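Local coordinates for protein extracellular ligand-binding receptor (Verminephrobacter eiseniae, PDB 4M88) that probably binds an amino acid or a related small solute outside the cytoplasmic membrane and delivers it to an ABC transporter, at residues Gly11-Thr14 / Asp20-Gly23; Glu58-Gln63 / Ser81-Arg86; Glu62-Ala67 / Asp90-Thr95. All blocks are in the same frame, centred on the assembly; numbering follows the deposited sequence.

Interaction 1: Gly11-Thr14 / Asp20-Gly23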
loop_
_atom_site.group_PDB
_atom_site.type_symbol
_atom_site.label_atom_id
_atom_site.label_comp_id
_atom_site.label_asym_id
_atom_site.label_seq_id
_atom_site.Cartn_x
_atom_site.Cartn_y
_atom_site.Cartn_z
ATOM N N GLY A 11 -0.531 8.059 11.412
ATOM C CA GLY A 11 -0.592 6.638 11.127
ATOM C C GLY A 11 -1.198 5.858 12.269
ATOM O O GLY A 11 -1.287 6.349 13.395
ATOM N N PRO A 12 -1.643 4.630 11.984
ATOM C CA PRO A 12 -2.237 3.791 13.021
ATOM C C PRO A 12 -1.160 3.107 13.864
ATOM O O PRO A 12 -1.003 1.881 13.804
ATOM C CB PRO A 12 -3.040 2.766 12.209
ATOM C CG PRO A 12 -2.268 2.648 10.912
ATOM C CD PRO A 12 -1.696 4.013 10.645
ATOM N N PHE A 13 -0.421 3.894 14.644
ATOM C CA PHE A 13 0.714 3.358 15.402
ATOM C C PHE A 13 0.317 2.446 16.565
ATOM O O PHE A 13 1.091 1.575 16.973
ATOM C CB PHE A 13 1.623 4.493 15.869
ATOM C CG PHE A 13 2.267 5.227 14.737
ATOM C CD1 PHE A 13 3.218 4.589 13.944
ATOM C CD2 PHE A 13 1.918 6.539 14.444
ATOM C CE1 PHE A 13 3.818 5.248 12.881
ATOM C CE2 PHE A 13 2.522 7.207 13.380
ATOM C CZ PHE A 13 3.475 6.560 12.605
ATOM N N THR A 14 -0.883 2.633 17.095
ATOM C CA THR A 14 -1.422 1.675 18.048
ATOM C C THR A 14 -2.632 0.978 17.430
ATOM O O THR A 14 -3.349 1.572 16.621
ATOM C CB THR A 14 -1.793 2.347 19.390
ATOM O OG1 THR A 14 -2.687 3.436 19.149
ATOM C CG2 THR A 14 -0.554 2.892 20.056
ATOM N N ASP A 20 2.615 -2.544 10.758
ATOM C CA ASP A 20 2.723 -2.050 9.389
ATOM C C ASP A 20 2.950 -0.551 9.366
ATOM O O ASP A 20 3.675 -0.044 8.504
ATOM C CB ASP A 20 1.498 -2.445 8.578
ATOM C CG ASP A 20 1.414 -3.952 8.349
ATOM O OD1 ASP A 20 2.460 -4.638 8.385
ATOM O OD2 ASP A 20 0.296 -4.446 8.127
ATOM N N ALA A 21 2.339 0.156 10.320
ATOM C CA ALA A 21 2.537 1.600 10.453
ATOM C C ALA A 21 3.990 1.868 10.830
ATOM O O ALA A 21 4.603 2.822 10.345
ATOM C CB ALA A 21 1.592 2.189 11.508
ATOM N N ALA A 22 4.539 1.016 11.692
ATOM C CA ALA A 22 5.943 1.103 12.078
ATOM C C ALA A 22 6.853 0.891 10.865
ATOM O O ALA A 22 7.907 1.523 10.752
ATOM C CB ALA A 22 6.255 0.076 13.171
ATOM N N GLY A 23 6.448 -0.007 9.971
ATOM C CA GLY A 23 7.197 -0.273 8.748
ATOM C C GLY A 23 7.236 0.923 7.807
ATOM O O GLY A 23 8.306 1.304 7.310
#
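Pro12, Phe13 and Ala21 meet in the first beta-alpha unit of the N-terminal lobe, a three-layer alpha/beta/alpha domain of the periplasmic binding protein type; here the loop leaving strand 4-11 folds against the early turns of helix 18-37. Pro12 is the centre of an inverse gamma turn, in which Phe13 N makes a weak hydrogen bond to Gly11 O at 2.9 Å. This tight reversal brings the proline ring and the phenylalanine ring to the same methyl group. Ala21 CB points from the helix toward the turn and sits 3.9 Å from Pro12 CD and 3.8 Å from Phe13 CD1. Between these two side chains the methyl also meets backbone, coming 3.5 Å from Pro12 O, which makes it the centre of the contact.

Phe13 lies alongside the helix as well as against the methyl. Its CG stands anti to its own carbonyl carbon (chi1 -64°), a torsion that turns the ring back over the end of the strand, where Phe13 CE2 is 3.9 Å from Gly11 CA. Of the ring atoms, CD1 and CE1 face the helix and the ring meets the backbone there obliquely. Phe13 also touches Glu50 and Asp52 of strand 45-52, and Pro12 packs on Asp53, Phe55 and Met79, so the turn contacts strand 45-52 and nearby loops as well as the helix. No hydrogen bond joins the two segments; they associate by van der Waals packing of apolar side chains on each other and on backbone carbonyls, with a small alanine allowing the two backbones to come near, Phe13 CA and Ala21 CA lying 5.6 Å apart. Beyond the methyl, the closest approach of the ring is Phe13 CE1 to Ala21 O, at 3.6 Å.

Interaction 2: Glu58-Gln63 / Ser81-Arg86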
loop_
_atom_site.group_PDB
_atom_site.type_symbol
_atom_site.label_atom_id
_atom_site.label_comp_id
_atom_site.label_asym_id
_atom_site.label_seq_id
_atom_site.Cartn_x
_atom_site.Cartn_y
_atom_site.Cartn_z
ATOM N N GLU A 58 -12.010 8.745 13.712
ATOM C CA GLU A 58 -12.054 9.736 14.784
ATOM C C GLU A 58 -10.656 10.180 15.166
ATOM O O GLU A 58 -10.406 11.367 15.359
ATOM C CB GLU A 58 -12.766 9.183 16.017
ATOM C CG GLU A 58 -14.115 9.815 16.274
ATOM C CD GLU A 58 -14.072 11.333 16.284
ATOM O OE1 GLU A 58 -13.098 11.920 16.810
ATOM O OE2 GLU A 58 -15.028 11.940 15.759
ATOM N N GLY A 59 -9.742 9.217 15.254
ATOM C CA GLY A 59 -8.370 9.519 15.616
ATOM C C GLY A 59 -7.708 10.362 14.549
ATOM O O GLY A 59 -6.927 11.267 14.855
ATOM N N PHE A 60 -8.014 10.075 13.288
ATOM C CA PHE A 60 -7.438 10.867 12.208
ATOM C C PHE A 60 -7.956 12.298 12.246
ATOM O O PHE A 60 -7.179 13.250 12.145
ATOM C CB PHE A 60 -7.727 10.265 10.842
ATOM C CG PHE A 60 -6.938 10.906 9.742
ATOM C CD1 PHE A 60 -5.667 10.455 9.443
ATOM C CD2 PHE A 60 -7.451 11.986 9.036
ATOM C CE1 PHE A 60 -4.917 11.048 8.428
ATOM C CE2 PHE A 60 -6.709 12.592 8.028
ATOM C CZ PHE A 60 -5.442 12.120 7.722
ATOM N N ALA A 61 -9.273 12.438 12.374
ATOM C CA ALA A 61 -9.911 13.751 12.483
ATOM C C ALA A 61 -9.299 14.583 13.602
ATOM O O ALA A 61 -9.087 15.789 13.449
ATOM C CB ALA A 61 -11.406 13.593 12.705
ATOM N N GLU A 62 -9.036 13.941 14.738
ATOM C CA GLU A 62 -8.399 14.613 15.871
ATOM C C GLU A 62 -6.969 15.061 15.579
ATOM O O GLU A 62 -6.562 16.161 15.955
ATOM C CB GLU A 62 -8.393 13.691 17.093
ATOM C CG GLU A 62 -9.768 13.395 17.654
ATOM C CD GLU A 62 -9.725 12.377 18.782
ATOM O OE1 GLU A 62 -8.608 12.030 19.228
ATOM O OE2 GLU A 62 -10.808 11.925 19.217
ATOM N N GLN A 63 -6.193 14.206 14.925
ATOM C CA GLN A 63 -4.778 14.511 14.693
ATOM C C GLN A 63 -4.508 15.487 13.552
ATOM O O GLN A 63 -3.488 16.173 13.556
ATOM C CB GLN A 63 -3.981 13.226 14.458
ATOM C CG GLN A 63 -3.931 12.315 15.684
ATOM C CD GLN A 63 -3.487 13.054 16.927
ATOM O OE1 GLN A 63 -2.576 13.886 16.883
ATOM N NE2 GLN A 63 -4.149 12.782 18.041
ATOM N N SER A 81 -8.281 2.574 6.046
ATOM C CA SER A 81 -9.504 2.899 5.311
ATOM C C SER A 81 -10.356 3.978 5.984
ATOM O O SER A 81 -10.778 4.939 5.337
ATOM C CB SER A 81 -10.357 1.639 5.133
ATOM O OG SER A 81 -9.605 0.606 4.524
ATOM N N ALA A 82 -10.628 3.798 7.273
ATOM C CA ALA A 82 -11.500 4.708 8.004
ATOM C C ALA A 82 -10.898 6.099 8.048
ATOM O O ALA A 82 -11.603 7.095 7.884
ATOM C CB ALA A 82 -11.746 4.194 9.427
ATOM N N ALA A 83 -9.587 6.150 8.288
ATOM C CA ALA A 83 -8.856 7.407 8.354
ATOM C C ALA A 83 -8.938 8.179 7.043
ATOM O O ALA A 83 -9.327 9.344 7.038
ATOM C CB ALA A 83 -7.400 7.151 8.724
ATOM N N ILE A 84 -8.554 7.551 5.932
ATOM C CA ILE A 84 -8.597 8.242 4.635
ATOM C C ILE A 84 -10.018 8.628 4.235
ATOM O O ILE A 84 -10.253 9.722 3.697
ATOM C CB ILE A 84 -7.899 7.417 3.520
ATOM C CG1 ILE A 84 -6.418 7.228 3.850
ATOM C CG2 ILE A 84 -8.060 8.088 2.149
ATOM C CD1 ILE A 84 -5.759 6.135 3.016
ATOM N N LYS A 85 -10.976 7.747 4.499
ATOM C CA LYS A 85 -12.374 8.066 4.209
ATOM C C LYS A 85 -12.828 9.303 4.990
ATOM O O LYS A 85 -13.521 10.175 4.456
ATOM C CB LYS A 85 -13.274 6.861 4.515
ATOM C CG LYS A 85 -14.757 7.094 4.246
ATOM C CD LYS A 85 -15.524 5.766 4.212
ATOM C CE LYS A 85 -16.962 5.972 3.749
ATOM N NZ LYS A 85 -17.682 6.914 4.655
ATOM N N ARG A 86 -12.426 9.387 6.253
ATOM C CA ARG A 86 -12.765 10.541 7.081
ATOM C C ARG A 86 -12.111 11.808 6.521
ATOM O O ARG A 86 -12.734 12.868 6.480
ATOM C CB ARG A 86 -12.322 10.303 8.526
ATOM C CG ARG A 86 -12.705 11.420 9.491
ATOM C CD ARG A 86 -14.218 11.557 9.610
ATOM N NE ARG A 86 -14.586 12.490 10.671
ATOM C CZ ARG A 86 -14.850 12.129 11.923
ATOM N NH1 ARG A 86 -14.808 10.849 12.278
ATOM N NH2 ARG A 86 -15.167 13.047 12.823
#
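Arg86 reaches from its helix toward Ala61 and Glu58. From CB the chain sets out with CG anti to the backbone N (chi1 -177°), then bends at chi2 (64°), which brings the guanidinium over Ala61 and up to Glu58. Arg86 CG passes 4.1 Å from Ala61 CB. NE, near the same methyl, has its salt bridge with Asp90, one turn on in its own chain, and CZ brings the guanidinium with one face over Ala61 CB, 3.8 Å from CZ. At the tip, NH2 donates to Glu58 OE2 over 3.1 Å with an N-H...O angle of 158°. The carboxylate oxygen lies near the guanidinium plane, whereas the donor comes from above the carboxylate plane, the two flat groups being turned steeply against each other.

Segments 58-63 and 81-86, on helices 57-68 and 81-89 of the N-terminal alpha/beta lobe, cross at -50°, their axes 8.3 Å apart at closest approach. Deeper in this crossing Phe60 CB meets Ala83 CB at 3.8 Å, and one face of the Phe60 ring lies against Ala83 O. A leucine in place of Arg86 would probably leave the carboxylates of Glu58 and Asp90 without their shared cationic mate and uncover the Ala61 methyl. Phe60 and Ala83 both also touch Asp53, in the loop ahead of helix 57-68.

Interaction 3: Glu62-Ala67 / Asp90-Thr95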
loop_
_atom_site.group_PDB
_atom_site.type_symbol
_atom_site.label_atom_id
_atom_site.label_comp_id
_atom_site.label_asym_id
_atom_site.label_seq_id
_atom_site.Cartn_x
_atom_site.Cartn_y
_atom_site.Cartn_z
ATOM N N GLU A 62 -9.036 13.941 14.738
ATOM C CA GLU A 62 -8.399 14.613 15.871
ATOM C C GLU A 62 -6.969 15.061 15.579
ATOM O O GLU A 62 -6.562 16.161 15.955
ATOM C CB GLU A 62 -8.393 13.691 17.093
ATOM C CG GLU A 62 -9.768 13.395 17.654
ATOM C CD GLU A 62 -9.725 12.377 18.782
ATOM O OE1 GLU A 62 -8.608 12.030 19.228
ATOM O OE2 GLU A 62 -10.808 11.925 19.217
ATOM N N GLN A 63 -6.193 14.206 14.925
ATOM C CA GLN A 63 -4.778 14.511 14.693
ATOM C C GLN A 63 -4.508 15.487 13.552
ATOM O O GLN A 63 -3.488 16.173 13.556
ATOM C CB GLN A 63 -3.981 13.226 14.458
ATOM C CG GLN A 63 -3.931 12.315 15.684
ATOM C CD GLN A 63 -3.487 13.054 16.927
ATOM O OE1 GLN A 63 -2.576 13.886 16.883
ATOM N NE2 GLN A 63 -4.149 12.782 18.041
ATOM N N PHE A 64 -5.399 15.539 12.572
ATOM C CA PHE A 64 -5.148 16.353 11.392
ATOM C C PHE A 64 -4.870 17.829 11.704
ATOM O O PHE A 64 -3.840 18.348 11.273
ATOM C CB PHE A 64 -6.258 16.191 10.341
ATOM C CG PHE A 64 -5.990 16.927 9.054
ATOM C CD1 PHE A 64 -5.245 16.341 8.046
ATOM C CD2 PHE A 64 -6.499 18.210 8.851
ATOM C CE1 PHE A 64 -4.999 17.019 6.850
ATOM C CE2 PHE A 64 -6.272 18.890 7.668
ATOM C CZ PHE A 64 -5.512 18.297 6.660
ATOM N N PRO A 65 -5.762 18.503 12.462
ATOM C CA PRO A 65 -5.462 19.919 12.707
ATOM C C PRO A 65 -4.213 20.107 13.573
ATOM O O PRO A 65 -3.483 21.087 13.390
ATOM C CB PRO A 65 -6.717 20.423 13.444
ATOM C CG PRO A 65 -7.370 19.200 13.992
ATOM C CD PRO A 65 -7.094 18.137 12.977
ATOM N N LYS A 66 -3.949 19.173 14.483
ATOM C CA LYS A 66 -2.730 19.258 15.290
ATOM C C LYS A 66 -1.503 19.141 14.394
ATOM O O LYS A 66 -0.507 19.835 14.596
ATOM C CB LYS A 66 -2.712 18.164 16.360
ATOM C CG LYS A 66 -3.866 18.251 17.332
ATOM C CD LYS A 66 -3.877 17.064 18.284
ATOM C CE LYS A 66 -4.734 17.342 19.506
ATOM N NZ LYS A 66 -4.744 16.184 20.445
ATOM N N ALA A 67 -1.583 18.262 13.395
ATOM C CA ALA A 67 -0.514 18.103 12.424
ATOM C C ALA A 67 -0.365 19.379 11.598
ATOM O O ALA A 67 0.750 19.868 11.375
ATOM C CB ALA A 67 -0.795 16.894 11.506
ATOM N N ASP A 90 -14.788 14.627 5.417
ATOM C CA ASP A 90 -14.793 15.875 6.180
ATOM C C ASP A 90 -14.212 17.027 5.364
ATOM O O ASP A 90 -14.152 18.165 5.845
ATOM C CB ASP A 90 -13.998 15.712 7.479
ATOM C CG ASP A 90 -14.802 15.031 8.575
ATOM O OD1 ASP A 90 -15.967 14.647 8.314
ATOM O OD2 ASP A 90 -14.262 14.877 9.694
ATOM N N LYS A 91 -13.790 16.719 4.136
ATOM C CA LYS A 91 -13.191 17.693 3.209
ATOM C C LYS A 91 -12.046 18.471 3.855
ATOM O O LYS A 91 -11.890 19.668 3.631
ATOM C CB LYS A 91 -14.261 18.638 2.653
ATOM C CG LYS A 91 -15.553 17.916 2.281
ATOM C CD LYS A 91 -15.936 18.137 0.830
ATOM C CE LYS A 91 -16.376 19.570 0.591
ATOM N NZ LYS A 91 -16.330 19.946 -0.856
ATOM N N LEU A 92 -11.244 17.769 4.650
ATOM C CA LEU A 92 -10.161 18.385 5.404
ATOM C C LEU A 92 -9.132 19.048 4.497
ATOM O O LEU A 92 -8.510 20.034 4.890
ATOM C CB LEU A 92 -9.469 17.344 6.284
ATOM C CG LEU A 92 -10.340 16.693 7.347
ATOM C CD1 LEU A 92 -9.525 15.710 8.162
ATOM C CD2 LEU A 92 -10.978 17.750 8.241
ATOM N N LEU A 93 -8.955 18.504 3.293
ATOM C CA LEU A 93 -7.934 19.007 2.369
ATOM C C LEU A 93 -8.342 20.257 1.584
ATOM O O LEU A 93 -7.482 20.917 0.997
ATOM C CB LEU A 93 -7.492 17.904 1.397
ATOM C CG LEU A 93 -6.762 16.738 2.053
ATOM C CD1 LEU A 93 -6.326 15.726 0.984
ATOM C CD2 LEU A 93 -5.565 17.271 2.821
ATOM N N ASP A 94 -9.633 20.588 1.568
ATOM C CA ASP A 94 -10.116 21.694 0.729
ATOM C C ASP A 94 -9.395 23.033 0.937
ATOM O O ASP A 94 -9.091 23.743 -0.025
ATOM C CB ASP A 94 -11.620 21.890 0.905
ATOM C CG ASP A 94 -12.431 20.844 0.168
ATOM O OD1 ASP A 94 -11.837 19.889 -0.380
ATOM O OD2 ASP A 94 -13.666 20.971 0.150
ATOM N N THR A 95 -9.123 23.388 2.187
ATOM C CA THR A 95 -8.467 24.667 2.451
ATOM C C THR A 95 -7.143 24.524 3.204
ATOM O O THR A 95 -6.511 25.523 3.576
ATOM C CB THR A 95 -9.393 25.627 3.216
ATOM O OG1 THR A 95 -10.006 24.925 4.307
ATOM C CG2 THR A 95 -10.486 26.160 2.292
#
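Phe64 rests one ring face on Leu92 where helix 57-68 packs against the loop that leads from helix 81-89 to strand 99-101, within the alpha/beta/alpha sandwich of the N-terminal lobe. The contact is a CH-pi interaction: Leu92 CB lies 4.0 Å from the centroid of the Phe64 ring, only 19° off the ring normal and shifted toward the rim. The same leucine continues across this face toward the root of the ring, its CD1 coming 3.8 Å from Phe64 CG, while Phe64 CE2 lies 3.7 Å from Leu92 O. Leu93 crosses the phenylalanine side chain at about a right angle, with Leu93 CD2 4.0 Å from Phe64 CZ. The phenylalanine reaches this far because its CG is anti to the backbone N (chi1 -175°), which sends the ring outward from the helix; its side chain also touches Ala96.

Around this apolar core the backbone fixes the two leucines. Lys91, with positive phi (52°), ends helix 81-89 in a Schellman motif, and a type I beta turn from Lys91 to Asp94 follows, with Asp94 N bonded to Lys91 O at 3.2 Å. Both leucines occupy the middle of that turn, so consecutive residues are presented to one aromatic ring. Opposite, Pro65 follows directly on Phe64; lacking an N-H, it breaks the helical bonding to the preceding turn, and the helix is kinked there. Farther out, polar bonds tie the turn to the segment carrying His115 and Lys117: Leu93 O accepts from Lys117 NZ, and Asp94 OD1 pairs with His115 NE2. The other carboxylate oxygen, Asp94 OD2, forms a salt bridge with Lys91 NZ at 3.0 Å, weak as a hydrogen bond.

Overall arrangement
All three contacts belong to the N-terminal lobe. Interactions 2 and 3 share helix 57-68, with centres about 9 Å apart, and they touch where Phe60 CE2 meets Leu92 CD1 at 4.2 Å; Phe60 and Phe64, one turn apart, serve one contact each. Interaction 1 is separate, its centre about 14 Å from that of interaction 2, and joins a strand end to helix 18-37. Chemistry follows position: interaction 3 is buried and apolar across its segments, interaction 1 is partly buried and likewise lacks a hydrogen bond between them, whereas interaction 2 grades from a buried Phe60-Ala83 pair to a salt bridge ending on the exposed Glu58.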